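Local coordinates for proteasome protein (Corynebacterium glutamicum ATCC 13032, PDB 2P90) that is of unknown function but belongs to the PAC2 family, so a proteasome-related role, as in relatives that assist proteasome assembly, is possible, at residues B[26-32]-B[104-110]; B[41-45]-B[213-218]; B[55-61]-B[90-96]; B[111-117]-B[177-182]; B[133-138]-B[193-197]. All coordinates share one frame. Numbering follows the deposited sequence.

Interaction 1. Residues B[26-32]-B[104-110]; sequences PTLIVAL and FLMLSGP
Strands 27-32 and 104-108 run parallel in the middle of the mixed sheet, with axes 4.5 Å apart at 21°. The register pairs Leu28 with Leu105, Ile29 with Met106, Val30 with Leu107 and Ala31 with Ser108. Four backbone hydrogen bonds join them: Leu105 N to Thr27 O (3.0 Å), Ile29 N to Leu105 O (2.7 Å), Leu107 N to Ile29 O (2.8 Å) and Ala31 N to Leu107 O (2.8 Å). Gly109 N to Ala31 O is a weak hydrogen bond at 3.5 Å.

Leu28 and Leu107, both tp, lie on one face. Leu28 CD1 reaches Leu105 CB at 3.7 Å and Leu107 CB at 4.1 Å. The other face carries Ile29 (mt), Met106 and Ala31. Ile29 CD1 meets Phe104 CD1 at 3.3 Å, and Phe104 has chi1 p. Met106 is tt, with chi3 at -114°. This brings its CE to 3.4 Å from Ile29 CG2. Helix 41-52 covers Ala31 and Met106. With apolar side chains on both faces, the pair is suited to burial between helical layers.

Interaction 2. Residues B[41-45]-B[213-218]; sequences AVESS and ATLKLL
Two helices of the alpha/beta fold pack here on the same side of the central sheet. Helix segments 41-45 and 213-218 cross at -62°, with axes 8.6 Å apart. Ala41 and Thr214 have the closest CA atoms, at 4.6 Å. Ser45, Thr214 and Ala41 lose the most surface.

Ser45 is m. Its N lies 3.4 Å from Thr214 CG2, its CB 3.8 Å from Leu218 CD2, and its OG 3.8 Å from Leu217 CD1. Thr214 is also m. Its OG1 sits 3.4 Å from Ser44 CB and 3.6 Å from Ala41 CA. Ala41 points toward the other helix. Its CB touches Ala213 CB at 3.9 Å and Leu217 CD1 at 4.2 Å. Leu217 and Leu218 are both mt. Small residues at the crossing allow this close approach. Leu217 also packs on Val199 of strand 194-202, and Leu218 on Leu234 of helix 232-250. The contact between the segments is van der Waals in kind. Ser45 OG turns back within its own helix and donates to Ala41 O at 2.6 Å.

Interaction 3. Residues B[55-61]-B[90-96]; sequences HRLIASF and NLGLHVV
A classic beta bulge interrupts the antiparallel pairing of strands 55-61 and 92-96. Ile58 and Ala59 both face Leu93. Ile58 N (2.7 Å) and Ala59 N (3.3 Å) donate to Leu93 O, and Leu93 N donates to Ala59 O (2.9 Å). Ile58 has phi/psi of -100/-49. The register shifts by one there.

Before the bulge, Arg56 and Val95 form a hydrogen-bonded pair: Arg56 N to Val95 O and Val95 N to Arg56 O, both 2.8 Å. His55 with Val96 and Leu57 with His94 are non-hydrogen-bonded pairs. Beyond it, Phe61 N bonds Leu91 O at 3.0 Å. The axes approach to 4.5 Å at 148°. The pair lies toward one end of the mixed sheet, between strands 9-11 and 103-108. The edge of His55 meets the face of His94 in an offset edge-to-face pair, with centroids 5.7 Å apart. Ile58 is mt, with CD1 3.9 Å from Val95 CB. Ser60 OG donates to Asn90 OD1 at 3.1 Å. Water 1 links Phe61 O (2.6 Å) and Leu91 N (3.0 Å).

Interaction 4. Residues B[111-117]-B[177-182]; sequences EPDLRWG and GSASLM
Ala179 packs against the face of the Trp116 indole. Its CB lies 3.6 Å from the centroid of the five-membered ring, 12° off the normal, in a CH-pi contact. Trp116 has chi1 m and chi2 5°. Trp116 CB touches Met182 SD at 3.7 Å, where Met182 is ttm. Pro112 CD closes on Ala179 CB at 4.2 Å. Trp116 CH2 reaches Ser178 CA at 3.3 Å and Gly177 O at 3.5 Å. Trp116 NE1 donates to Pro112 O at 2.8 Å, which holds the indole against its own loop.

The contact joins two helix N-termini. Arg115 is the N-cap residue before helix 116-129, with phi/psi of 57/45, and Ser178 is the N-cap residue before helix 179-189. The nearest CA atoms are those of Trp116 and Ala179, 5.6 Å apart.

At the polar edge Glu111 extends with chi1 and chi2 both t. Its OE2 accepts from Ala179 N at 3.0 Å, at the start of the helix. Water 2 donates to Glu111 OE2 (2.8 Å) and accepts from Ser180 N (2.7 Å). Ser178 OG and Ser180 OG are hydrogen-bonded at 3.0 Å. The Glu111 carboxylate forms salt bridges with Arg73 and Arg70 of the second subunit. Asp113 also bridges to Arg70 of that subunit, and Leu114 packs on Leu114 of the third subunit.

Interaction 5. Residues B[133-138]-B[193-197]; sequences ENTICL and NVSGY
Strands 134-138 and 194-197 are parallel, with axes 4.6 Å apart at 21°. Thr135 pairs with Val194, Ile136 with Ser195, Cys137 with Gly196 and Leu138 with Tyr197. The backbone hydrogen bonds are Thr135 N to Asn193 O (3.0 Å), Ser195 N to Thr135 O (2.8 Å), Cys137 N to Ser195 O (2.9 Å) and Tyr197 N to Cys137 O (2.8 Å).

Ile136 is mt. Its CG2 sits over the Tyr197 ring, 3.7 Å from the centroid and 17° off the normal, a CH-pi contact. Tyr197 has chi1 m, and its hydroxyl also bonds Ser224 of helix 211-225. Water 3 donates to Asn134 OD1 (3.0 Å) and accepts from Tyr197 OH (2.8 Å). Asn134 ND2 also hydrogen-bonds Ser159 OG. On the other face, Thr135 and Val194 meet Leu187 of helix 179-189. At the start of the pair Asn193 ND2 donates to Glu133 O at 3.0 Å. Water 4 bonds Thr135 OG1 (2.8 Å) and Asn193 O (2.7 Å).

These parallel strands carry the sheet on from strand 27-33, with helices on both faces. Polar groups and waters gather at the N-terminal end, while Ile136, Leu138 and the Tyr197 ring make the contact more apolar further along.

Interactions 1, 3 and 5 lie in one mixed sheet. Strand 103-108 joins interaction 3 to interaction 1, with centres about 9 Å apart. Strand 27-33 joins interaction 1 to interaction 5, with centres about 10 Å apart. Interaction 2 lies on one side of this sheet, where Val42 touches Leu138 and Ala31. The centre of interaction 4 lies about 15 Å from that of interaction 1; they meet at Leu32. Along the chain, interaction 3 is nested within interaction 1, and interactions 3, 4 and 5 fall within the loop closed by interaction 2. Interactions 4 and 5 alternate. Distant parts of the chain thus build one alpha/beta unit, and interaction 4 also faces neighbouring subunits.

Interaction 1. Residues B[26-32]-B[104-110]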
# COMPACT_ATOMS: atom_id res chain seq x y z
N PRO B 26 1.75 31.05 18.47
CA PRO B 26 0.68 30.05 18.58
C PRO B 26 1.20 28.63 18.86
O PRO B 26 2.38 28.34 18.69
CB PRO B 26 -0.01 30.13 17.22
CG PRO B 26 1.11 30.54 16.29
CD PRO B 26 1.90 31.53 17.08
N THR B 27 0.32 27.78 19.35
CA THR B 27 0.64 26.37 19.36
C THR B 27 0.04 25.70 18.10
O THR B 27 -0.99 26.14 17.54
CB THR B 27 0.30 25.67 20.73
OG1 THR B 27 -0.46 24.45 20.53
CG2 THR B 27 -0.44 26.58 21.63
N LEU B 28 0.74 24.67 17.63
CA LEU B 28 0.26 23.90 16.50
C LEU B 28 -0.36 22.60 17.00
O LEU B 28 0.25 21.88 17.79
CB LEU B 28 1.39 23.62 15.51
CG LEU B 28 1.10 22.67 14.32
CD1 LEU B 28 0.11 23.25 13.33
CD2 LEU B 28 2.39 22.31 13.63
N ILE B 29 -1.54 22.30 16.48
CA ILE B 29 -2.22 21.01 16.67
C ILE B 29 -2.07 20.16 15.42
O ILE B 29 -2.37 20.61 14.31
CB ILE B 29 -3.71 21.25 17.00
CG1 ILE B 29 -3.77 22.19 18.22
CG2 ILE B 29 -4.46 19.92 17.22
CD1 ILE B 29 -5.11 22.79 18.39
N VAL B 30 -1.59 18.94 15.59
CA VAL B 30 -1.39 18.04 14.51
C VAL B 30 -2.43 16.92 14.70
O VAL B 30 -2.37 16.13 15.66
CB VAL B 30 0.08 17.52 14.46
CG1 VAL B 30 0.22 16.36 13.49
CG2 VAL B 30 1.07 18.64 14.11
N ALA B 31 -3.40 16.89 13.77
CA ALA B 31 -4.47 15.88 13.73
C ALA B 31 -4.46 15.11 12.39
O ALA B 31 -5.21 15.47 11.46
CB ALA B 31 -5.82 16.57 13.92
N LEU B 32 -3.65 14.05 12.30
CA LEU B 32 -3.51 13.27 11.03
C LEU B 32 -4.28 11.98 11.10
O LEU B 32 -4.05 11.17 12.00
CB LEU B 32 -2.03 12.96 10.69
CG LEU B 32 -1.05 14.13 10.60
CD1 LEU B 32 0.39 13.60 10.29
CD2 LEU B 32 -1.49 15.22 9.57
N PHE B 104 -4.89 29.87 16.90
CA PHE B 104 -3.99 28.73 16.95
C PHE B 104 -3.88 28.08 15.57
O PHE B 104 -4.65 28.39 14.63
CB PHE B 104 -4.39 27.71 18.01
CG PHE B 104 -5.73 27.06 17.78
CD1 PHE B 104 -5.81 25.77 17.26
CD2 PHE B 104 -6.91 27.74 18.11
CE1 PHE B 104 -7.06 25.16 17.07
CE2 PHE B 104 -8.16 27.16 17.93
CZ PHE B 104 -8.24 25.86 17.40
N LEU B 105 -2.93 27.18 15.47
CA LEU B 105 -2.63 26.52 14.21
C LEU B 105 -3.04 25.05 14.23
O LEU B 105 -2.86 24.31 15.21
CB LEU B 105 -1.15 26.67 13.90
CG LEU B 105 -0.77 27.78 12.96
CD1 LEU B 105 -1.50 29.09 13.18
CD2 LEU B 105 0.77 27.97 12.93
N MET B 106 -3.59 24.62 13.11
CA MET B 106 -3.96 23.24 12.95
C MET B 106 -3.43 22.65 11.61
O MET B 106 -3.63 23.21 10.52
CB MET B 106 -5.49 23.10 13.10
CG MET B 106 -5.96 21.67 12.98
SD MET B 106 -7.58 21.36 13.72
CE MET B 106 -7.02 20.30 14.98
N LEU B 107 -2.73 21.54 11.74
CA LEU B 107 -2.36 20.73 10.60
C LEU B 107 -3.22 19.47 10.64
O LEU B 107 -3.10 18.63 11.54
CB LEU B 107 -0.87 20.37 10.61
CG LEU B 107 -0.41 19.44 9.48
CD1 LEU B 107 -0.46 20.17 8.13
CD2 LEU B 107 1.01 18.93 9.79
N SER B 108 -4.12 19.37 9.68
CA SER B 108 -5.02 18.26 9.68
C SER B 108 -5.26 17.76 8.27
O SER B 108 -5.10 18.48 7.32
CB SER B 108 -6.31 18.64 10.39
OG SER B 108 -7.03 19.60 9.64
N GLY B 109 -5.69 16.53 8.17
CA GLY B 109 -5.98 15.88 6.89
C GLY B 109 -5.34 14.51 6.99
O GLY B 109 -5.01 14.09 8.09
N PRO B 110 -5.17 13.80 5.85
CA PRO B 110 -4.62 12.42 5.91
C PRO B 110 -3.15 12.35 6.33
O PRO B 110 -2.33 13.17 5.85
CB PRO B 110 -4.72 11.97 4.45
CG PRO B 110 -4.68 13.27 3.66
CD PRO B 110 -5.51 14.18 4.46

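Interaction 2. Residues B[41-45]-B[213-218]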
# COMPACT_ATOMS: atom_id res chain seq x y z
N ALA B 41 -11.57 9.62 16.75
CA ALA B 41 -11.45 10.78 17.62
C ALA B 41 -10.48 11.87 17.14
O ALA B 41 -10.62 13.05 17.50
CB ALA B 41 -11.15 10.34 19.05
N VAL B 42 -9.51 11.48 16.32
CA VAL B 42 -8.56 12.46 15.74
C VAL B 42 -9.25 13.29 14.65
O VAL B 42 -9.26 14.53 14.69
CB VAL B 42 -7.24 11.78 15.26
CG1 VAL B 42 -6.35 12.75 14.45
CG2 VAL B 42 -6.44 11.25 16.44
N GLU B 43 -9.87 12.61 13.68
CA GLU B 43 -10.54 13.27 12.60
C GLU B 43 -11.75 14.07 13.14
O GLU B 43 -12.05 15.16 12.64
CB GLU B 43 -10.92 12.27 11.51
CG GLU B 43 -11.67 10.98 12.05
CD GLU B 43 -10.77 9.71 12.47
OE1 GLU B 43 -9.79 9.85 13.35
OE2 GLU B 43 -11.15 8.58 11.92
N SER B 44 -12.43 13.55 14.17
CA SER B 44 -13.56 14.29 14.76
C SER B 44 -13.15 15.58 15.45
O SER B 44 -13.85 16.57 15.36
CB SER B 44 -14.37 13.43 15.71
OG SER B 44 -15.02 12.44 14.94
N SER B 45 -12.01 15.57 16.11
CA SER B 45 -11.49 16.74 16.76
C SER B 45 -11.27 17.86 15.75
O SER B 45 -11.74 18.98 15.95
CB SER B 45 -10.18 16.41 17.44
OG SER B 45 -10.40 15.47 18.48
N ALA B 213 -14.13 10.67 23.60
CA ALA B 213 -12.69 10.74 23.35
C ALA B 213 -12.31 12.00 22.56
O ALA B 213 -11.32 12.65 22.88
CB ALA B 213 -12.25 9.50 22.65
N THR B 214 -13.10 12.37 21.57
CA THR B 214 -12.93 13.63 20.86
C THR B 214 -12.94 14.76 21.88
O THR B 214 -11.97 15.52 21.96
CB THR B 214 -14.06 13.83 19.84
OG1 THR B 214 -14.16 12.65 19.03
CG2 THR B 214 -13.83 15.08 18.94
N LEU B 215 -14.01 14.82 22.68
CA LEU B 215 -14.17 15.77 23.80
C LEU B 215 -12.94 15.84 24.69
O LEU B 215 -12.40 16.91 24.94
CB LEU B 215 -15.41 15.40 24.63
CG LEU B 215 -15.94 16.38 25.70
CD1 LEU B 215 -16.27 17.79 25.15
CD2 LEU B 215 -17.18 15.81 26.36
N LYS B 216 -12.50 14.67 25.15
CA LYS B 216 -11.30 14.60 25.96
C LYS B 216 -10.08 15.19 25.26
O LYS B 216 -9.36 15.99 25.86
CB LYS B 216 -11.05 13.15 26.43
CG LYS B 216 -10.06 13.04 27.59
CD LYS B 216 -10.47 13.95 28.76
CE LYS B 216 -9.24 14.52 29.48
NZ LYS B 216 -8.72 13.61 30.54
N LEU B 217 -9.82 14.80 24.00
CA LEU B 217 -8.69 15.39 23.26
C LEU B 217 -8.82 16.91 23.17
O LEU B 217 -7.86 17.62 23.39
CB LEU B 217 -8.52 14.79 21.85
CG LEU B 217 -7.92 13.41 21.65
CD1 LEU B 217 -8.10 13.00 20.18
CD2 LEU B 217 -6.43 13.32 22.06
N LEU B 218 -10.02 17.39 22.87
CA LEU B 218 -10.22 18.81 22.70
C LEU B 218 -10.03 19.60 24.02
O LEU B 218 -9.37 20.65 24.03
CB LEU B 218 -11.57 19.08 22.04
CG LEU B 218 -11.71 18.73 20.55
CD1 LEU B 218 -13.06 19.15 20.01
CD2 LEU B 218 -10.58 19.39 19.73

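Interaction 3. Residues B[55-61]-B[90-96]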
# COMPACT_ATOMS: atom_id res chain seq x y z
N HIS B 55 -11.78 29.75 10.59
CA HIS B 55 -10.47 29.23 10.17
C HIS B 55 -10.10 29.79 8.79
O HIS B 55 -10.97 30.07 7.98
CB HIS B 55 -10.47 27.70 10.16
CG HIS B 55 -11.56 27.11 9.33
ND1 HIS B 55 -11.40 26.82 7.99
CD2 HIS B 55 -12.83 26.77 9.63
CE1 HIS B 55 -12.52 26.31 7.51
NE2 HIS B 55 -13.41 26.26 8.49
N ARG B 56 -8.81 29.98 8.55
CA ARG B 56 -8.32 30.43 7.24
C ARG B 56 -7.18 29.50 6.86
O ARG B 56 -6.29 29.22 7.69
CB ARG B 56 -7.79 31.89 7.27
CG ARG B 56 -8.80 33.08 7.51
CD ARG B 56 -9.85 33.29 6.40
NE ARG B 56 -11.20 32.84 6.83
CZ ARG B 56 -12.06 33.58 7.56
NH1 ARG B 56 -11.74 34.82 7.95
NH2 ARG B 56 -13.23 33.07 7.93
N LEU B 57 -7.21 29.02 5.60
CA LEU B 57 -6.14 28.17 5.03
C LEU B 57 -4.80 28.92 4.87
O LEU B 57 -4.74 29.98 4.26
CB LEU B 57 -6.59 27.60 3.68
CG LEU B 57 -5.68 26.54 3.03
CD1 LEU B 57 -5.50 25.34 3.95
CD2 LEU B 57 -6.28 26.09 1.71
N ILE B 58 -3.73 28.35 5.42
CA ILE B 58 -2.39 28.92 5.30
C ILE B 58 -1.54 28.23 4.22
O ILE B 58 -0.89 28.90 3.39
CB ILE B 58 -1.64 28.80 6.63
CG1 ILE B 58 -2.25 29.73 7.69
CG2 ILE B 58 -0.13 29.03 6.44
CD1 ILE B 58 -1.64 29.56 9.02
N ALA B 59 -1.51 26.89 4.26
CA ALA B 59 -0.71 26.09 3.34
C ALA B 59 -1.45 24.80 2.99
O ALA B 59 -2.16 24.25 3.84
CB ALA B 59 0.63 25.76 3.95
N SER B 60 -1.29 24.35 1.75
CA SER B 60 -1.81 23.08 1.30
C SER B 60 -0.68 22.20 0.85
O SER B 60 0.13 22.57 0.02
CB SER B 60 -2.77 23.26 0.13
OG SER B 60 -4.03 23.71 0.58
N PHE B 61 -0.65 21.01 1.41
CA PHE B 61 0.28 20.01 0.94
C PHE B 61 -0.16 19.37 -0.39
O PHE B 61 -1.38 19.27 -0.70
CB PHE B 61 0.52 18.99 2.05
CG PHE B 61 1.35 19.54 3.19
CD1 PHE B 61 2.70 19.23 3.28
CD2 PHE B 61 0.79 20.40 4.15
CE1 PHE B 61 3.50 19.74 4.34
CE2 PHE B 61 1.57 20.93 5.20
CZ PHE B 61 2.94 20.59 5.30
N ASN B 90 -7.70 17.19 1.51
CA ASN B 90 -6.77 18.27 1.82
C ASN B 90 -6.04 18.03 3.12
O ASN B 90 -6.65 17.78 4.14
CB ASN B 90 -7.47 19.64 1.85
CG ASN B 90 -6.51 20.79 2.23
OD1 ASN B 90 -5.62 21.22 1.44
ND2 ASN B 90 -6.69 21.32 3.45
N LEU B 91 -4.72 18.03 3.04
CA LEU B 91 -3.84 18.07 4.18
C LEU B 91 -3.41 19.53 4.18
O LEU B 91 -2.66 19.97 3.32
CB LEU B 91 -2.63 17.13 3.96
CG LEU B 91 -1.50 17.06 5.01
CD1 LEU B 91 -2.00 16.52 6.34
CD2 LEU B 91 -0.40 16.20 4.53
N GLY B 92 -3.94 20.30 5.12
CA GLY B 92 -3.68 21.72 5.14
C GLY B 92 -3.30 22.20 6.51
O GLY B 92 -3.60 21.56 7.51
N LEU B 93 -2.61 23.34 6.52
CA LEU B 93 -2.31 24.10 7.72
C LEU B 93 -3.27 25.28 7.77
O LEU B 93 -3.39 26.04 6.79
CB LEU B 93 -0.86 24.59 7.69
CG LEU B 93 -0.36 25.35 8.92
CD1 LEU B 93 -0.45 24.47 10.14
CD2 LEU B 93 1.08 25.79 8.71
N HIS B 94 -3.97 25.39 8.90
CA HIS B 94 -4.97 26.47 9.08
C HIS B 94 -4.64 27.33 10.26
O HIS B 94 -4.03 26.84 11.24
CB HIS B 94 -6.37 25.93 9.34
CG HIS B 94 -6.90 25.11 8.21
ND1 HIS B 94 -6.68 23.75 8.11
CD2 HIS B 94 -7.65 25.46 7.14
CE1 HIS B 94 -7.26 23.29 7.02
NE2 HIS B 94 -7.85 24.31 6.41
N VAL B 95 -5.03 28.61 10.16
CA VAL B 95 -5.14 29.47 11.35
C VAL B 95 -6.59 29.37 11.82
O VAL B 95 -7.52 29.58 11.04
CB VAL B 95 -4.66 30.96 11.14
CG1 VAL B 95 -5.28 31.63 9.93
CG2 VAL B 95 -4.89 31.80 12.45
N VAL B 96 -6.77 28.98 13.08
CA VAL B 96 -8.11 28.84 13.66
C VAL B 96 -8.25 29.81 14.85
O VAL B 96 -7.31 30.01 15.61
CB VAL B 96 -8.43 27.35 14.08
CG1 VAL B 96 -9.92 27.19 14.51
CG2 VAL B 96 -8.05 26.33 12.96
O HOH W 1 -3.44 18.09 0.33

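Interaction 4. Residues B[111-117]-B[177-182]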
# COMPACT_ATOMS: atom_id res chain seq x y z
N GLU B 111 -2.81 11.39 7.19
CA GLU B 111 -1.39 11.07 7.42
C GLU B 111 -0.78 10.73 6.05
O GLU B 111 -1.32 9.87 5.37
CB GLU B 111 -1.24 9.85 8.35
CG GLU B 111 0.18 9.31 8.41
CD GLU B 111 0.34 8.07 9.27
OE1 GLU B 111 -0.46 7.11 9.15
OE2 GLU B 111 1.32 8.07 10.07
N PRO B 112 0.33 11.39 5.62
CA PRO B 112 0.96 10.97 4.33
C PRO B 112 1.34 9.49 4.26
O PRO B 112 1.81 8.93 5.26
CB PRO B 112 2.25 11.81 4.28
CG PRO B 112 1.85 13.08 5.05
CD PRO B 112 1.01 12.56 6.22
N ASP B 113 1.14 8.86 3.09
CA ASP B 113 1.68 7.50 2.87
C ASP B 113 3.20 7.58 2.58
O ASP B 113 3.96 6.67 2.91
CB ASP B 113 1.01 6.81 1.68
CG ASP B 113 -0.46 6.59 1.86
OD1 ASP B 113 -0.87 5.60 2.53
OD2 ASP B 113 -1.24 7.36 1.25
N LEU B 114 3.64 8.70 1.96
CA LEU B 114 4.96 8.81 1.37
C LEU B 114 5.77 9.98 1.93
O LEU B 114 5.21 10.95 2.48
CB LEU B 114 4.83 8.97 -0.17
CG LEU B 114 3.79 8.09 -0.92
CD1 LEU B 114 3.66 8.51 -2.35
CD2 LEU B 114 4.07 6.57 -0.82
N ARG B 115 7.09 9.89 1.74
CA ARG B 115 8.00 11.01 2.00
C ARG B 115 7.95 11.58 3.45
O ARG B 115 7.95 12.83 3.62
CB ARG B 115 7.73 12.15 1.02
CG ARG B 115 7.99 11.85 -0.46
CD ARG B 115 8.64 13.10 -1.10
NE ARG B 115 9.24 12.67 -2.32
CZ ARG B 115 10.52 12.52 -2.58
NH1 ARG B 115 11.48 12.86 -1.76
NH2 ARG B 115 10.82 11.99 -3.73
N TRP B 116 7.93 10.70 4.46
CA TRP B 116 7.91 11.16 5.85
C TRP B 116 9.08 12.13 6.23
O TRP B 116 8.85 13.07 6.98
CB TRP B 116 7.84 9.98 6.81
CG TRP B 116 6.48 9.30 6.88
CD1 TRP B 116 5.33 9.57 6.11
CD2 TRP B 116 6.13 8.23 7.74
NE1 TRP B 116 4.31 8.71 6.47
CE2 TRP B 116 4.77 7.88 7.46
CE3 TRP B 116 6.83 7.50 8.71
CZ2 TRP B 116 4.12 6.85 8.14
CZ3 TRP B 116 6.17 6.46 9.37
CH2 TRP B 116 4.84 6.15 9.08
N GLY B 117 10.28 11.90 5.67
CA GLY B 117 11.43 12.78 5.81
C GLY B 117 11.20 14.19 5.28
O GLY B 117 11.31 15.14 6.02
N GLY B 177 5.63 2.98 13.60
CA GLY B 177 5.92 4.36 13.31
C GLY B 177 4.81 5.09 12.61
O GLY B 177 3.93 4.48 11.97
N SER B 178 4.83 6.42 12.77
CA SER B 178 3.92 7.27 12.04
C SER B 178 4.60 8.56 11.63
O SER B 178 5.70 8.87 12.07
CB SER B 178 2.65 7.53 12.84
OG SER B 178 2.85 8.55 13.78
N ALA B 179 3.96 9.29 10.73
CA ALA B 179 4.49 10.53 10.25
C ALA B 179 4.55 11.53 11.38
O ALA B 179 5.51 12.30 11.47
CB ALA B 179 3.62 11.07 9.11
N SER B 180 3.53 11.54 12.24
CA SER B 180 3.56 12.45 13.39
C SER B 180 4.66 12.12 14.44
O SER B 180 5.23 13.05 15.01
CB SER B 180 2.20 12.55 14.04
OG SER B 180 1.81 11.28 14.52
N LEU B 181 4.92 10.83 14.69
CA LEU B 181 6.00 10.41 15.60
C LEU B 181 7.37 10.83 15.06
O LEU B 181 8.21 11.36 15.81
CB LEU B 181 5.95 8.91 15.88
CG LEU B 181 4.79 8.49 16.81
CD1 LEU B 181 4.49 7.04 16.70
CD2 LEU B 181 5.09 8.87 18.28
N MET B 182 7.58 10.65 13.75
CA MET B 182 8.80 11.14 13.10
C MET B 182 8.91 12.66 13.30
O MET B 182 9.99 13.18 13.56
CB MET B 182 8.82 10.80 11.58
CG MET B 182 10.17 11.18 10.91
SD MET B 182 10.51 10.77 9.17
CE MET B 182 10.60 9.00 9.28
O HOH W 2 1.12 10.33 11.73

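Interaction 5. Residues B[133-138]-B[193-197]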
# COMPACT_ATOMS: atom_id res chain seq x y z
N GLU B 133 5.25 27.99 19.14
CA GLU B 133 6.00 27.79 20.38
C GLU B 133 5.84 26.41 21.01
O GLU B 133 6.63 26.03 21.86
CB GLU B 133 5.72 28.93 21.39
CG GLU B 133 4.57 28.68 22.36
CD GLU B 133 4.98 27.86 23.61
OE1 GLU B 133 4.11 27.09 24.10
OE2 GLU B 133 6.16 27.98 24.09
N ASN B 134 4.84 25.65 20.58
CA ASN B 134 4.63 24.27 21.06
C ASN B 134 3.79 23.47 20.06
O ASN B 134 2.84 23.97 19.46
CB ASN B 134 3.95 24.25 22.45
CG ASN B 134 3.84 22.83 23.05
OD1 ASN B 134 2.81 22.47 23.59
ND2 ASN B 134 4.90 22.06 22.97
N THR B 135 4.13 22.20 19.92
CA THR B 135 3.39 21.35 18.99
C THR B 135 2.76 20.16 19.72
O THR B 135 3.43 19.47 20.48
CB THR B 135 4.27 20.86 17.78
OG1 THR B 135 4.75 22.00 17.05
CG2 THR B 135 3.47 19.93 16.84
N ILE B 136 1.49 19.95 19.42
CA ILE B 136 0.73 18.86 19.98
C ILE B 136 0.12 17.95 18.92
O ILE B 136 -0.75 18.38 18.18
CB ILE B 136 -0.44 19.35 20.88
CG1 ILE B 136 0.06 20.39 21.92
CG2 ILE B 136 -1.14 18.12 21.52
CD1 ILE B 136 -1.03 20.86 22.92
N CYS B 137 0.57 16.69 18.90
CA CYS B 137 0.05 15.65 18.04
C CYS B 137 -0.99 14.78 18.72
O CYS B 137 -0.83 14.40 19.86
CB CYS B 137 1.20 14.78 17.57
SG CYS B 137 2.45 15.67 16.62
N LEU B 138 -2.06 14.46 18.00
CA LEU B 138 -3.18 13.73 18.58
C LEU B 138 -3.24 12.29 18.10
O LEU B 138 -3.00 12.02 16.92
CB LEU B 138 -4.48 14.44 18.23
CG LEU B 138 -4.56 15.93 18.54
CD1 LEU B 138 -5.98 16.43 18.23
CD2 LEU B 138 -4.12 16.29 19.99
N ASN B 193 9.68 22.62 21.53
CA ASN B 193 8.59 22.14 22.39
C ASN B 193 7.61 21.25 21.60
O ASN B 193 6.98 21.71 20.64
CB ASN B 193 7.83 23.33 23.01
CG ASN B 193 8.67 24.11 24.04
OD1 ASN B 193 9.54 23.55 24.73
ND2 ASN B 193 8.40 25.42 24.14
N VAL B 194 7.47 19.99 22.03
CA VAL B 194 6.53 19.05 21.39
C VAL B 194 5.98 17.95 22.31
O VAL B 194 6.72 17.35 23.08
CB VAL B 194 7.16 18.41 20.07
CG1 VAL B 194 8.44 17.60 20.38
CG2 VAL B 194 6.13 17.53 19.36
N SER B 195 4.67 17.70 22.21
CA SER B 195 4.00 16.61 22.93
C SER B 195 3.02 15.86 22.03
O SER B 195 2.51 16.41 21.01
CB SER B 195 3.27 17.13 24.18
OG SER B 195 4.21 17.71 25.08
N GLY B 196 2.78 14.60 22.40
CA GLY B 196 1.78 13.76 21.77
C GLY B 196 0.78 13.33 22.82
O GLY B 196 1.15 12.79 23.87
N TYR B 197 -0.50 13.62 22.55
CA TYR B 197 -1.61 13.22 23.43
C TYR B 197 -2.38 12.04 22.85
O TYR B 197 -2.92 12.08 21.75
CB TYR B 197 -2.60 14.36 23.71
CG TYR B 197 -2.05 15.62 24.35
CD1 TYR B 197 -0.78 15.67 24.96
CD2 TYR B 197 -2.84 16.78 24.39
CE1 TYR B 197 -0.30 16.85 25.57
CE2 TYR B 197 -2.38 17.96 25.00
CZ TYR B 197 -1.11 17.98 25.58
OH TYR B 197 -0.68 19.16 26.14
O HOH W 3 1.77 20.42 25.55
O HOH W 4 6.98 23.06 18.29